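Local coordinates for protein SusD homolog (Bacteroides thetaiotaomicron VPI-5482, PDB 3FDH) that probably binds sugars at the outer membrane as a SusD/RagB-family lipoprotein that helps its bacterium take up glycans, at residues M115-C120 and S163-A168; A121-F126 and Q155-Q160; D437-K442 and E490-A495. All blocks are in the same frame, centred on the assembly; numbering follows the deposited sequence.

Contact 1: M115-C120 and S163-A168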
HETATM    1  N   MSE A 115      13.421   7.574  -2.072  1.00 28.81           N
HETATM    2  CA  MSE A 115      12.100   8.077  -2.467  1.00 28.65           C
HETATM    3  C   MSE A 115      11.943   7.981  -3.962  1.00 29.74           C
HETATM    4  O   MSE A 115      10.832   7.818  -4.464  1.00 31.34           O
HETATM    5  CB  MSE A 115      11.858   9.521  -2.031  1.00 28.03           C
HETATM    6  CG  MSE A 115      11.810   9.749  -0.536  1.00 27.01           C
HETATM    7 SE   MSE A 115      10.126   9.108   0.100  0.75 26.25          SE
HETATM    8  CE  MSE A 115      10.569   7.391   0.776  1.00 27.45           C
ATOM      9  N   ALA A 116      13.059   8.073  -4.671  1.00 29.33           N
ATOM     10  CA  ALA A 116      13.014   8.010  -6.154  1.00 28.52           C
ATOM     11  C   ALA A 116      12.601   6.579  -6.531  1.00 29.26           C
ATOM     12  O   ALA A 116      11.774   6.353  -7.405  1.00 29.83           O
ATOM     13  CB  ALA A 116      14.351   8.370  -6.770  1.00 28.92           C
ATOM     14  N   ALA A 117      13.208   5.627  -5.837  1.00 29.78           N
ATOM     15  CA  ALA A 117      12.955   4.216  -6.077  1.00 27.94           C
ATOM     16  C   ALA A 117      11.500   3.925  -5.807  1.00 28.92           C
ATOM     17  O   ALA A 117      10.829   3.225  -6.561  1.00 28.89           O
ATOM     18  CB  ALA A 117      13.848   3.333  -5.179  1.00 26.96           C
ATOM     19  N   TYR A 118      11.021   4.496  -4.720  1.00 28.62           N
ATOM     20  CA  TYR A 118       9.661   4.226  -4.255  1.00 27.91           C
ATOM     21  C   TYR A 118       8.645   4.695  -5.261  1.00 29.69           C
ATOM     22  O   TYR A 118       7.677   4.001  -5.563  1.00 29.44           O
ATOM     23  CB  TYR A 118       9.409   4.864  -2.877  1.00 29.01           C
ATOM     24  CG  TYR A 118       8.240   4.269  -2.141  1.00 26.69           C
ATOM     25  CD1 TYR A 118       6.937   4.625  -2.462  1.00 32.27           C
ATOM     26  CD2 TYR A 118       8.434   3.372  -1.116  1.00 27.56           C
ATOM     27  CE1 TYR A 118       5.843   4.083  -1.786  1.00 30.06           C
ATOM     28  CE2 TYR A 118       7.359   2.836  -0.435  1.00 29.38           C
ATOM     29  CZ  TYR A 118       6.062   3.205  -0.766  1.00 29.41           C
ATOM     30  OH  TYR A 118       4.993   2.657  -0.075  1.00 30.92           O
ATOM     31  N   ASN A 119       8.896   5.878  -5.798  1.00 28.68           N
ATOM     32  CA  ASN A 119       7.972   6.477  -6.765  1.00 28.59           C
ATOM     33  C   ASN A 119       8.057   5.817  -8.125  1.00 28.63           C
ATOM     34  O   ASN A 119       7.045   5.663  -8.821  1.00 27.60           O
ATOM     35  CB  ASN A 119       8.155   7.983  -6.832  1.00 27.33           C
ATOM     36  CG  ASN A 119       7.560   8.668  -5.616  1.00 28.22           C
ATOM     37  OD1 ASN A 119       6.338   8.741  -5.465  1.00 29.33           O
ATOM     38  ND2 ASN A 119       8.418   9.131  -4.722  1.00 26.85           N
ATOM     39  N   CYS A 120       9.251   5.365  -8.478  1.00 28.14           N
ATOM     40  CA  CYS A 120       9.398   4.639  -9.742  1.00 28.53           C
ATOM     41  C   CYS A 120       8.613   3.362  -9.683  1.00 29.39           C
ATOM     42  O   CYS A 120       8.016   2.920 -10.668  1.00 30.48           O
ATOM     43  CB  CYS A 120      10.857   4.303 -10.046  1.00 29.57           C
ATOM     44  SG  CYS A 120      11.834   5.745 -10.615  1.00 31.35           S
ATOM     45  N   SER A 163      18.719   0.039  -8.738  1.00 30.27           N
ATOM     46  CA  SER A 163      19.915   0.856  -8.864  1.00 30.65           C
ATOM     47  C   SER A 163      19.854   2.026  -7.897  1.00 28.89           C
ATOM     48  O   SER A 163      20.836   2.356  -7.222  1.00 28.20           O
ATOM     49  CB  SER A 163      20.071   1.315 -10.305  1.00 31.78           C
ATOM     50  OG  SER A 163      21.201   2.156 -10.454  1.00 36.07           O
ATOM     51  N   TYR A 164      18.689   2.637  -7.802  1.00 28.58           N
ATOM     52  CA  TYR A 164      18.490   3.713  -6.842  1.00 27.83           C
ATOM     53  C   TYR A 164      18.712   3.235  -5.417  1.00 27.63           C
ATOM     54  O   TYR A 164      19.292   3.936  -4.584  1.00 28.16           O
ATOM     55  CB  TYR A 164      17.112   4.365  -6.948  1.00 27.56           C
ATOM     56  CG  TYR A 164      17.027   5.485  -7.975  1.00 28.10           C
ATOM     57  CD1 TYR A 164      17.966   6.489  -8.016  1.00 29.28           C
ATOM     58  CD2 TYR A 164      15.947   5.572  -8.848  1.00 29.34           C
ATOM     59  CE1 TYR A 164      17.869   7.515  -8.940  1.00 29.52           C
ATOM     60  CE2 TYR A 164      15.836   6.602  -9.771  1.00 30.32           C
ATOM     61  CZ  TYR A 164      16.793   7.565  -9.814  1.00 29.55           C
ATOM     62  OH  TYR A 164      16.687   8.587 -10.745  1.00 33.85           O
ATOM     63  N   LEU A 165      18.251   2.025  -5.136  1.00 28.49           N
ATOM     64  CA  LEU A 165      18.327   1.469  -3.776  1.00 30.21           C
ATOM     65  C   LEU A 165      19.780   1.145  -3.456  1.00 31.42           C
ATOM     66  O   LEU A 165      20.270   1.408  -2.360  1.00 33.15           O
ATOM     67  CB  LEU A 165      17.424   0.236  -3.597  1.00 31.26           C
ATOM     68  CG  LEU A 165      15.909   0.549  -3.582  1.00 31.67           C
ATOM     69  CD1 LEU A 165      15.054  -0.715  -3.524  1.00 28.52           C
ATOM     70  CD2 LEU A 165      15.583   1.516  -2.419  1.00 29.60           C
ATOM     71  N   ASP A 166      20.492   0.651  -4.449  1.00 31.65           N
ATOM     72  CA  ASP A 166      21.907   0.326  -4.228  1.00 31.63           C
ATOM     73  C   ASP A 166      22.677   1.605  -3.972  1.00 30.50           C
ATOM     74  O   ASP A 166      23.544   1.669  -3.098  1.00 30.38           O
ATOM     75  CB  ASP A 166      22.487  -0.460  -5.389  1.00 32.07           C
ATOM     76  CG  ASP A 166      21.993  -1.887  -5.429  1.00 31.76           C
ATOM     77  OD1 ASP A 166      21.559  -2.424  -4.379  1.00 36.89           O
ATOM     78  OD2 ASP A 166      22.059  -2.466  -6.529  1.00 35.23           O
ATOM     79  N   ASP A 167      22.331   2.643  -4.721  1.00 31.11           N
ATOM     80  CA  ASP A 167      22.996   3.951  -4.563  1.00 30.77           C
ATOM     81  C   ASP A 167      22.727   4.438  -3.160  1.00 31.07           C
ATOM     82  O   ASP A 167      23.605   4.899  -2.447  1.00 30.28           O
ATOM     83  CB  ASP A 167      22.442   4.988  -5.529  1.00 31.09           C
ATOM     84  CG  ASP A 167      22.863   4.756  -6.967  1.00 32.78           C
ATOM     85  OD1 ASP A 167      23.763   3.930  -7.209  1.00 32.09           O
ATOM     86  OD2 ASP A 167      22.286   5.414  -7.863  1.00 35.93           O
ATOM     87  N   ALA A 168      21.457   4.350  -2.804  1.00 30.32           N
ATOM     88  CA  ALA A 168      21.002   4.742  -1.469  1.00 30.35           C
ATOM     89  C   ALA A 168      21.758   4.026  -0.347  1.00 30.79           C
ATOM     90  O   ALA A 168      22.178   4.634   0.651  1.00 31.20           O
ATOM     91  CB  ALA A 168      19.495   4.480  -1.318  1.00 29.80           C
TER
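Ala116 presses its methyl onto the phenol ring of Tyr164: CB sits 3.8 Å from the ring centroid and only 11° off the ring normal, a CH-pi contact over the middle of the face. The bump is small and the surface that receives it is flat, which lets the antiparallel helices 115-120 and 163-168 come as close as 8.6 Å between segment axes. Cys120, one turn after Ala116, meets the same ring differently. Its SG lies near the ring plane at the CE2 edge, 4.2 Å from that atom, a sulfur-aromatic contact at the rim; chi1 of -75° sets SG anti to the carbonyl carbon. One aromatic ring is thus bordered by a methyl over a face and a sulfur at an edge. Beside it the Ala117 methyl points at the partner helix and enters the hollow between two consecutive residues, with Tyr164 CB at 3.9 Å and Leu165 CD2 at 3.7 Å. Leu165 does not aim its CB straight across, yet its branched end comes nearer and closes against this methyl. The patch carries no hydrogen bond between the segments; the Tyr164 hydroxyl instead pairs with Arg90 of helix 76-95. That helix also touches Ala116 and Cys120 through Ala89 and Leu86, while Leu165 reaches Lys202 and Tyr205 of helix 191-208, so the antiparallel pair lies packed among further helices.

Contact 2: A121-F126 and Q155-Q160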
ATOM      1  N   ALA A 121       8.611   2.769  -8.512  1.00 30.05           N
ATOM      2  CA  ALA A 121       7.901   1.494  -8.301  1.00 29.97           C
ATOM      3  C   ALA A 121       6.404   1.697  -8.428  1.00 30.37           C
ATOM      4  O   ALA A 121       5.687   0.868  -8.998  1.00 30.75           O
ATOM      5  CB  ALA A 121       8.237   0.923  -6.936  1.00 28.54           C
ATOM      6  N   LEU A 122       5.915   2.801  -7.884  1.00 29.58           N
ATOM      7  CA  LEU A 122       4.451   3.082  -7.979  1.00 30.03           C
ATOM      8  C   LEU A 122       4.096   3.218  -9.447  1.00 30.83           C
ATOM      9  O   LEU A 122       3.084   2.736  -9.939  1.00 31.06           O
ATOM     10  CB  LEU A 122       4.059   4.337  -7.166  1.00 30.70           C
ATOM     11  CG  LEU A 122       4.082   4.204  -5.639  1.00 29.71           C
ATOM     12  CD1 LEU A 122       3.980   5.581  -4.964  1.00 31.01           C
ATOM     13  CD2 LEU A 122       2.981   3.260  -5.143  1.00 28.46           C
ATOM     14  N   ILE A 123       4.990   3.841 -10.180  1.00 30.14           N
ATOM     15  CA  ILE A 123       4.742   4.024 -11.603  1.00 29.19           C
ATOM     16  C   ILE A 123       4.674   2.661 -12.282  1.00 28.43           C
ATOM     17  O   ILE A 123       3.741   2.321 -13.037  1.00 29.62           O
ATOM     18  CB  ILE A 123       5.856   4.862 -12.298  1.00 29.64           C
ATOM     19  CG1 ILE A 123       5.771   6.341 -11.903  1.00 32.42           C
ATOM     20  CG2 ILE A 123       5.712   4.796 -13.804  1.00 30.71           C
ATOM     21  CD1 ILE A 123       6.919   7.187 -12.445  1.00 31.26           C
ATOM     22  N   ALA A 124       5.724   1.904 -12.044  1.00 27.78           N
ATOM     23  CA  ALA A 124       5.879   0.615 -12.706  1.00 28.26           C
ATOM     24  C   ALA A 124       4.783  -0.337 -12.294  1.00 27.94           C
ATOM     25  O   ALA A 124       4.216  -1.025 -13.105  1.00 29.00           O
ATOM     26  CB  ALA A 124       7.287   0.012 -12.448  1.00 28.07           C
ATOM     27  N   ASP A 125       4.474  -0.365 -11.016  1.00 27.22           N
ATOM     28  CA  ASP A 125       3.476  -1.333 -10.497  1.00 25.79           C
ATOM     29  C   ASP A 125       2.059  -1.074 -10.980  1.00 28.97           C
ATOM     30  O   ASP A 125       1.286  -2.017 -11.321  1.00 29.85           O
ATOM     31  CB  ASP A 125       3.501  -1.372  -8.987  1.00 26.73           C
ATOM     32  CG  ASP A 125       4.730  -2.013  -8.481  1.00 29.41           C
ATOM     33  OD1 ASP A 125       5.415  -2.730  -9.255  1.00 26.68           O
ATOM     34  OD2 ASP A 125       5.034  -1.761  -7.301  1.00 27.40           O
ATOM     35  N   PHE A 126       1.732   0.211 -11.071  1.00 28.95           N
ATOM     36  CA  PHE A 126       0.356   0.586 -11.373  1.00 27.82           C
ATOM     37  C   PHE A 126       0.094   0.803 -12.818  1.00 29.99           C
ATOM     38  O   PHE A 126      -0.974   0.458 -13.289  1.00 30.34           O
ATOM     39  CB  PHE A 126      -0.123   1.738 -10.470  1.00 27.56           C
ATOM     40  CG  PHE A 126      -0.382   1.261  -9.122  1.00 28.84           C
ATOM     41  CD1 PHE A 126       0.665   1.089  -8.220  1.00 31.48           C
ATOM     42  CD2 PHE A 126      -1.633   0.817  -8.783  1.00 31.46           C
ATOM     43  CE1 PHE A 126       0.435   0.522  -7.031  1.00 29.61           C
ATOM     44  CE2 PHE A 126      -1.874   0.291  -7.582  1.00 31.44           C
ATOM     45  CZ  PHE A 126      -0.847   0.115  -6.705  1.00 29.28           C
ATOM     46  N   GLN A 155      10.358  -3.598 -16.913  1.00 28.37           N
ATOM     47  CA  GLN A 155      11.597  -4.252 -16.499  1.00 29.43           C
ATOM     48  C   GLN A 155      12.714  -3.202 -16.384  1.00 29.00           C
ATOM     49  O   GLN A 155      13.479  -3.202 -15.429  1.00 29.42           O
ATOM     50  CB  GLN A 155      11.984  -5.397 -17.426  1.00 30.42           C
ATOM     51  CG  GLN A 155      13.227  -6.149 -16.974  1.00 31.47           C
ATOM     52  CD  GLN A 155      13.644  -7.235 -17.982  1.00 34.28           C
ATOM     53  OE1 GLN A 155      13.179  -7.258 -19.131  1.00 42.57           O
ATOM     54  NE2 GLN A 155      14.528  -8.127 -17.552  1.00 38.76           N
ATOM     55  N   GLU A 156      12.764  -2.291 -17.345  1.00 30.27           N
ATOM     56  CA  GLU A 156      13.748  -1.219 -17.323  1.00 30.07           C
ATOM     57  C   GLU A 156      13.557  -0.324 -16.115  1.00 29.69           C
ATOM     58  O   GLU A 156      14.514   0.153 -15.532  1.00 28.32           O
ATOM     59  CB  GLU A 156      13.700  -0.381 -18.598  1.00 32.36           C
ATOM     60  CG  GLU A 156      14.324  -1.102 -19.749  1.00 30.18           C
ATOM     61  CD  GLU A 156      14.080  -0.464 -21.090  1.00 34.82           C
ATOM     62  OE1 GLU A 156      13.115   0.314 -21.252  1.00 31.42           O
ATOM     63  OE2 GLU A 156      14.845  -0.803 -22.003  1.00 40.64           O
ATOM     64  N   ILE A 157      12.305  -0.129 -15.726  1.00 29.29           N
ATOM     65  CA  ILE A 157      12.009   0.752 -14.591  1.00 28.37           C
ATOM     66  C   ILE A 157      12.524   0.054 -13.340  1.00 27.30           C
ATOM     67  O   ILE A 157      13.172   0.663 -12.481  1.00 28.22           O
ATOM     68  CB  ILE A 157      10.498   1.123 -14.490  1.00 27.78           C
ATOM     69  CG1 ILE A 157      10.036   1.924 -15.715  1.00 31.26           C
ATOM     70  CG2 ILE A 157      10.256   1.948 -13.157  1.00 27.16           C
ATOM     71  CD1 ILE A 157       8.522   2.180 -15.777  1.00 32.47           C
ATOM     72  N   TYR A 158      12.274  -1.246 -13.240  1.00 26.56           N
ATOM     73  CA  TYR A 158      12.735  -2.022 -12.072  1.00 25.82           C
ATOM     74  C   TYR A 158      14.264  -2.046 -11.946  1.00 27.96           C
ATOM     75  O   TYR A 158      14.814  -1.996 -10.834  1.00 29.92           O
ATOM     76  CB  TYR A 158      12.108  -3.417 -11.947  1.00 28.38           C
ATOM     77  CG  TYR A 158      10.923  -3.359 -10.976  1.00 28.44           C
ATOM     78  CD1 TYR A 158       9.657  -3.040 -11.395  1.00 31.38           C
ATOM     79  CD2 TYR A 158      11.120  -3.521  -9.640  1.00 27.49           C
ATOM     80  CE1 TYR A 158       8.612  -2.946 -10.509  1.00 27.14           C
ATOM     81  CE2 TYR A 158      10.095  -3.397  -8.737  1.00 29.59           C
ATOM     82  CZ  TYR A 158       8.831  -3.122  -9.177  1.00 29.23           C
ATOM     83  OH  TYR A 158       7.813  -3.035  -8.265  1.00 28.70           O
ATOM     84  N   THR A 159      14.955  -2.067 -13.078  1.00 29.69           N
ATOM     85  CA  THR A 159      16.401  -2.007 -13.029  1.00 29.20           C
ATOM     86  C   THR A 159      16.805  -0.673 -12.391  1.00 30.41           C
ATOM     87  O   THR A 159      17.734  -0.616 -11.605  1.00 31.81           O
ATOM     88  CB  THR A 159      17.026  -2.118 -14.416  1.00 31.05           C
ATOM     89  OG1 THR A 159      16.767  -3.435 -14.923  1.00 30.41           O
ATOM     90  CG2 THR A 159      18.535  -1.890 -14.335  1.00 29.79           C
ATOM     91  N   GLN A 160      16.066   0.382 -12.716  1.00 30.00           N
ATOM     92  CA  GLN A 160      16.351   1.728 -12.201  1.00 29.90           C
ATOM     93  C   GLN A 160      16.030   1.805 -10.733  1.00 29.35           C
ATOM     94  O   GLN A 160      16.726   2.426  -9.943  1.00 30.57           O
ATOM     95  CB  GLN A 160      15.585   2.807 -12.966  1.00 29.55           C
ATOM     96  CG  GLN A 160      16.009   2.912 -14.408  1.00 31.75           C
ATOM     97  CD  GLN A 160      15.113   3.833 -15.243  1.00 34.91           C
ATOM     98  OE1 GLN A 160      15.137   5.064 -15.098  1.00 35.28           O
ATOM     99  NE2 GLN A 160      14.388   3.238 -16.187  1.00 33.49           N
TER
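Ala121 brings its methyl to within 4.2 Å of the Tyr158 hydroxyl, a light touch at the start of the segment. Ile123 follows with CG2 4.3 Å from Ile157 CD1, a loose apolar contact; its side chain also packs on Ile82, Tyr83 and Leu86 of helix 76-95. Ala124 points at the partner helix and fits between two neighbours: its CB lies 3.6 Å from Ile157 CG2 and 3.8 Å from Tyr158 CE1. Ile157 holds CG2 anti to its backbone N, on the side where this methyl arrives. Asp125 supplies the polar link. Tyr158 OH donates at 2.6 Å to Asp125 OD1, which accepts on its syn lone pair and lies at the ring edge in its plane. The two side chains cross at about a right angle, with carboxylate and ring planes 32° apart. OD1 also accepts from Trp494 NE1, and OD2 forms a salt bridge with Arg208, so this buried carboxylate is gripped at both oxygens and would probably stay ionised. A phenylalanine in place of Tyr158 would probably keep the ring against Ala124 but leave OD1 without one of its donors and the carboxylate less firmly fixed. The segments form an antiparallel helix pair, axes 9.5 Å apart at 156°, within the mainly helical SusD fold, whose family belongs to the TPR clan.

Contact 3: D437-K442 and E490-A495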
ATOM      1  N   ASP A 437       0.261  -7.539  -4.513  1.00 28.18           N
ATOM      2  CA  ASP A 437       0.356  -8.950  -4.159  1.00 27.90           C
ATOM      3  C   ASP A 437      -0.709  -9.767  -4.869  1.00 29.10           C
ATOM      4  O   ASP A 437      -0.481 -10.882  -5.335  1.00 30.28           O
ATOM      5  CB  ASP A 437       0.165  -9.175  -2.656  1.00 29.16           C
ATOM      6  CG  ASP A 437       1.422  -8.826  -1.789  1.00 27.63           C
ATOM      7  OD1 ASP A 437       2.564  -9.151  -2.178  1.00 31.20           O
ATOM      8  OD2 ASP A 437       1.240  -8.348  -0.647  1.00 34.49           O
ATOM      9  N   PHE A 438      -1.883  -9.168  -5.039  1.00 30.27           N
ATOM     10  CA  PHE A 438      -3.029  -9.917  -5.586  1.00 28.88           C
ATOM     11  C   PHE A 438      -2.760 -10.229  -7.023  1.00 27.74           C
ATOM     12  O   PHE A 438      -2.958 -11.350  -7.516  1.00 29.03           O
ATOM     13  CB  PHE A 438      -4.361  -9.104  -5.489  1.00 28.04           C
ATOM     14  CG  PHE A 438      -5.557  -9.910  -5.890  1.00 28.82           C
ATOM     15  CD1 PHE A 438      -6.185 -10.744  -5.001  1.00 30.32           C
ATOM     16  CD2 PHE A 438      -5.992  -9.901  -7.173  1.00 31.07           C
ATOM     17  CE1 PHE A 438      -7.230 -11.529  -5.398  1.00 33.12           C
ATOM     18  CE2 PHE A 438      -7.040 -10.663  -7.570  1.00 35.69           C
ATOM     19  CZ  PHE A 438      -7.667 -11.489  -6.689  1.00 28.31           C
ATOM     20  N   ARG A 439      -2.288  -9.212  -7.702  1.00 27.69           N
ATOM     21  CA  ARG A 439      -2.000  -9.341  -9.111  1.00 27.69           C
ATOM     22  C   ARG A 439      -0.767 -10.233  -9.347  1.00 28.31           C
ATOM     23  O   ARG A 439      -0.657 -10.946 -10.341  1.00 25.04           O
ATOM     24  CB  ARG A 439      -1.787  -7.972  -9.762  1.00 27.75           C
ATOM     25  CG  ARG A 439      -3.037  -7.142  -9.849  1.00 27.22           C
ATOM     26  CD  ARG A 439      -2.699  -5.835 -10.570  1.00 26.73           C
ATOM     27  NE  ARG A 439      -1.813  -4.999  -9.774  1.00 25.39           N
ATOM     28  CZ  ARG A 439      -1.068  -4.022 -10.243  1.00 26.15           C
ATOM     29  NH1 ARG A 439      -1.046  -3.805 -11.530  1.00 27.71           N
ATOM     30  NH2 ARG A 439      -0.298  -3.346  -9.435  1.00 28.40           N
ATOM     31  N   ARG A 440       0.144 -10.226  -8.396  1.00 28.66           N
ATOM     32  CA  ARG A 440       1.346 -11.055  -8.534  1.00 29.14           C
ATOM     33  C   ARG A 440       0.882 -12.490  -8.427  1.00 27.47           C
ATOM     34  O   ARG A 440       1.331 -13.337  -9.206  1.00 28.55           O
ATOM     35  CB  ARG A 440       2.400 -10.711  -7.495  1.00 30.80           C
ATOM     36  CG  ARG A 440       3.555 -11.681  -7.451  1.00 29.78           C
ATOM     37  CD  ARG A 440       4.678 -11.193  -6.572  1.00 30.87           C
ATOM     38  NE  ARG A 440       4.286 -10.952  -5.200  1.00 30.17           N
ATOM     39  CZ  ARG A 440       4.332 -11.884  -4.239  1.00 23.77           C
ATOM     40  NH1 ARG A 440       4.715 -13.131  -4.517  1.00 25.11           N
ATOM     41  NH2 ARG A 440       3.941 -11.572  -3.030  1.00 30.60           N
HETATM   42  N   MSE A 441       0.009 -12.766  -7.455  1.00 28.46           N
HETATM   43  CA  MSE A 441      -0.580 -14.127  -7.293  1.00 27.37           C
HETATM   44  C   MSE A 441      -1.286 -14.576  -8.565  1.00 28.65           C
HETATM   45  O   MSE A 441      -1.200 -15.742  -8.970  1.00 28.90           O
HETATM   46  CB  MSE A 441      -1.542 -14.207  -6.154  1.00 32.09           C
HETATM   47  CG  MSE A 441      -0.732 -14.438  -4.947  1.00 19.81           C
HETATM   48 SE   MSE A 441      -1.588 -14.573  -3.171  0.75 24.49          SE
HETATM   49  CE  MSE A 441      -1.942 -12.780  -2.753  1.00 30.74           C
ATOM     50  N   LYS A 442      -2.009 -13.638  -9.176  1.00 28.80           N
ATOM     51  CA  LYS A 442      -2.656 -13.915 -10.446  1.00 29.21           C
ATOM     52  C   LYS A 442      -1.668 -14.389 -11.512  1.00 29.98           C
ATOM     53  O   LYS A 442      -1.907 -15.396 -12.199  1.00 27.97           O
ATOM     54  CB  LYS A 442      -3.400 -12.702 -11.003  1.00 30.98           C
ATOM     55  CG  LYS A 442      -4.740 -12.530 -10.443  1.00 37.45           C
ATOM     56  CD  LYS A 442      -5.568 -11.422 -11.144  1.00 34.28           C
ATOM     57  CE  LYS A 442      -6.033 -11.781 -12.526  1.00 32.74           C
ATOM     58  NZ  LYS A 442      -7.019 -12.883 -12.637  1.00 36.06           N
ATOM     59  N   GLU A 490      -4.551  -6.655 -20.314  1.00 29.44           N
ATOM     60  CA  GLU A 490      -3.101  -6.667 -20.439  1.00 27.53           C
ATOM     61  C   GLU A 490      -2.429  -6.610 -19.094  1.00 27.56           C
ATOM     62  O   GLU A 490      -2.288  -5.547 -18.527  1.00 28.65           O
ATOM     63  CB  GLU A 490      -2.643  -5.464 -21.258  1.00 26.60           C
ATOM     64  CG  GLU A 490      -3.055  -5.534 -22.754  1.00 28.70           C
ATOM     65  CD  GLU A 490      -2.339  -6.611 -23.506  1.00 35.65           C
ATOM     66  OE1 GLU A 490      -1.379  -7.188 -22.968  1.00 30.95           O
ATOM     67  OE2 GLU A 490      -2.718  -6.891 -24.675  1.00 30.72           O
ATOM     68  N   PRO A 491      -1.991  -7.762 -18.580  1.00 28.53           N
ATOM     69  CA  PRO A 491      -1.333  -7.716 -17.263  1.00 26.71           C
ATOM     70  C   PRO A 491      -0.024  -6.929 -17.348  1.00 28.03           C
ATOM     71  O   PRO A 491       0.537  -6.775 -18.410  1.00 27.49           O
ATOM     72  CB  PRO A 491      -0.979  -9.176 -16.984  1.00 28.48           C
ATOM     73  CG  PRO A 491      -1.750  -9.979 -17.916  1.00 26.51           C
ATOM     74  CD  PRO A 491      -2.117  -9.133 -19.093  1.00 29.96           C
ATOM     75  N   VAL A 492       0.477  -6.469 -16.220  1.00 27.80           N
ATOM     76  CA  VAL A 492       1.804  -5.808 -16.212  1.00 28.22           C
ATOM     77  C   VAL A 492       2.879  -6.895 -16.399  1.00 29.16           C
ATOM     78  O   VAL A 492       2.606  -8.096 -16.258  1.00 31.40           O
ATOM     79  CB  VAL A 492       2.026  -4.940 -14.930  1.00 27.50           C
ATOM     80  CG1 VAL A 492       0.885  -3.902 -14.879  1.00 23.57           C
ATOM     81  CG2 VAL A 492       2.084  -5.771 -13.612  1.00 25.22           C
ATOM     82  N   TRP A 493       4.094  -6.488 -16.717  1.00 28.70           N
ATOM     83  CA  TRP A 493       5.155  -7.469 -16.996  1.00 28.59           C
ATOM     84  C   TRP A 493       5.471  -8.458 -15.880  1.00 28.39           C
ATOM     85  O   TRP A 493       5.565  -9.657 -16.113  1.00 27.41           O
ATOM     86  CB  TRP A 493       6.398  -6.760 -17.468  1.00 28.67           C
ATOM     87  CG  TRP A 493       7.563  -7.632 -17.710  1.00 28.75           C
ATOM     88  CD1 TRP A 493       7.828  -8.363 -18.839  1.00 29.26           C
ATOM     89  CD2 TRP A 493       8.666  -7.828 -16.828  1.00 30.51           C
ATOM     90  NE1 TRP A 493       9.032  -9.004 -18.699  1.00 30.06           N
ATOM     91  CE2 TRP A 493       9.566  -8.696 -17.473  1.00 29.12           C
ATOM     92  CE3 TRP A 493       8.985  -7.348 -15.546  1.00 26.40           C
ATOM     93  CZ2 TRP A 493      10.762  -9.113 -16.881  1.00 28.48           C
ATOM     94  CZ3 TRP A 493      10.178  -7.773 -14.950  1.00 33.32           C
ATOM     95  CH2 TRP A 493      11.050  -8.644 -15.633  1.00 28.89           C
ATOM     96  N   TRP A 494       5.575  -7.982 -14.656  1.00 28.16           N
ATOM     97  CA  TRP A 494       5.910  -8.893 -13.563  1.00 30.06           C
ATOM     98  C   TRP A 494       4.798  -9.878 -13.293  1.00 32.21           C
ATOM     99  O   TRP A 494       4.993 -10.874 -12.577  1.00 35.04           O
ATOM    100  CB  TRP A 494       6.406  -8.197 -12.282  1.00 29.46           C
ATOM    101  CG  TRP A 494       5.605  -7.062 -11.653  1.00 28.54           C
ATOM    102  CD1 TRP A 494       6.012  -5.771 -11.552  1.00 31.04           C
ATOM    103  CD2 TRP A 494       4.315  -7.121 -11.014  1.00 30.17           C
ATOM    104  NE1 TRP A 494       5.079  -5.022 -10.885  1.00 29.44           N
ATOM    105  CE2 TRP A 494       4.023  -5.815 -10.545  1.00 29.10           C
ATOM    106  CE3 TRP A 494       3.396  -8.139 -10.777  1.00 28.12           C
ATOM    107  CZ2 TRP A 494       2.847  -5.494  -9.863  1.00 28.19           C
ATOM    108  CZ3 TRP A 494       2.197  -7.811 -10.079  1.00 29.02           C
ATOM    109  CH2 TRP A 494       1.944  -6.498  -9.651  1.00 29.71           C
ATOM    110  N   ALA A 495       3.663  -9.639 -13.936  1.00 30.74           N
ATOM    111  CA  ALA A 495       2.476 -10.505 -13.770  1.00 30.08           C
ATOM    112  C   ALA A 495       2.318 -11.412 -14.963  1.00 31.08           C
ATOM    113  O   ALA A 495       1.312 -12.091 -15.105  1.00 33.90           O
ATOM    114  CB  ALA A 495       1.195  -9.678 -13.527  1.00 29.36           C
TER
HETATM  115  O   HOH W   1       3.137 -12.645 -11.095  1.00 25.03           O
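Arg439 and Trp494 join helix 431-443, part of the helical SusD fold, to a C-terminal loop whose residues 493-495 make a short 3-10 turn. In van der Waals packing the indole rim meets the guanidinium face: Trp494 CH2 stands 3.8 Å above one face of the Arg439 guanidinium, offset toward its edge, and the two planes are turned 69° apart, far from a parallel stack. Arg439 NH2 and Trp494 CZ2 are 3.8 Å apart. In Arg439, chi3 of -68° bends the chain at the CG-CD bond and places NE. Its charged end finds polar partners in the carbonyls of Leu462, through NH1, and Asp125, through NH2, and it lies in cation-pi contact with Phe126. Further van der Waals contacts flank this pair. Val492 CG1 meets Arg439 NH1 at 3.9 Å, while Val492 CG2 rests over the centre of one face of the indole, backing it within its own loop. Next to CH2 on the same rim, Trp494 CZ3 lies 3.6 Å from Arg440 N, and Ala495 CB touches Arg439 O. Among polar groups, Arg440 turns away from the loop, bridging Asp437 OD1 and Glu344, and Trp494 NE1 has its partner in Asp125. A water lies between the two backbones, 2.7 Å from Arg440 O and 3.0 Å from Trp494 O, within bonding range of both.

Contacts 1 and 2 lie along one antiparallel pair, helices 106-127 and 154-171, with centres 10 Å apart; contact 2, nearer the connection between the helices, is nested inside the loop closed by contact 1. They meet where Cys120 O packs on Ile157 CG2. Contact 3 follows later in the chain, its centre 13 Å from contact 2 and 22 Å from contact 1, which it does not touch. The end of helix 106-127 bridges to it: Asp125 O takes Arg439 NH2 and Asp125 OD1 takes Trp494 NE1, each at 2.8 Å. An early antiparallel helix pair is thereby tied to a late helix and the C-terminal loop in one compact chain.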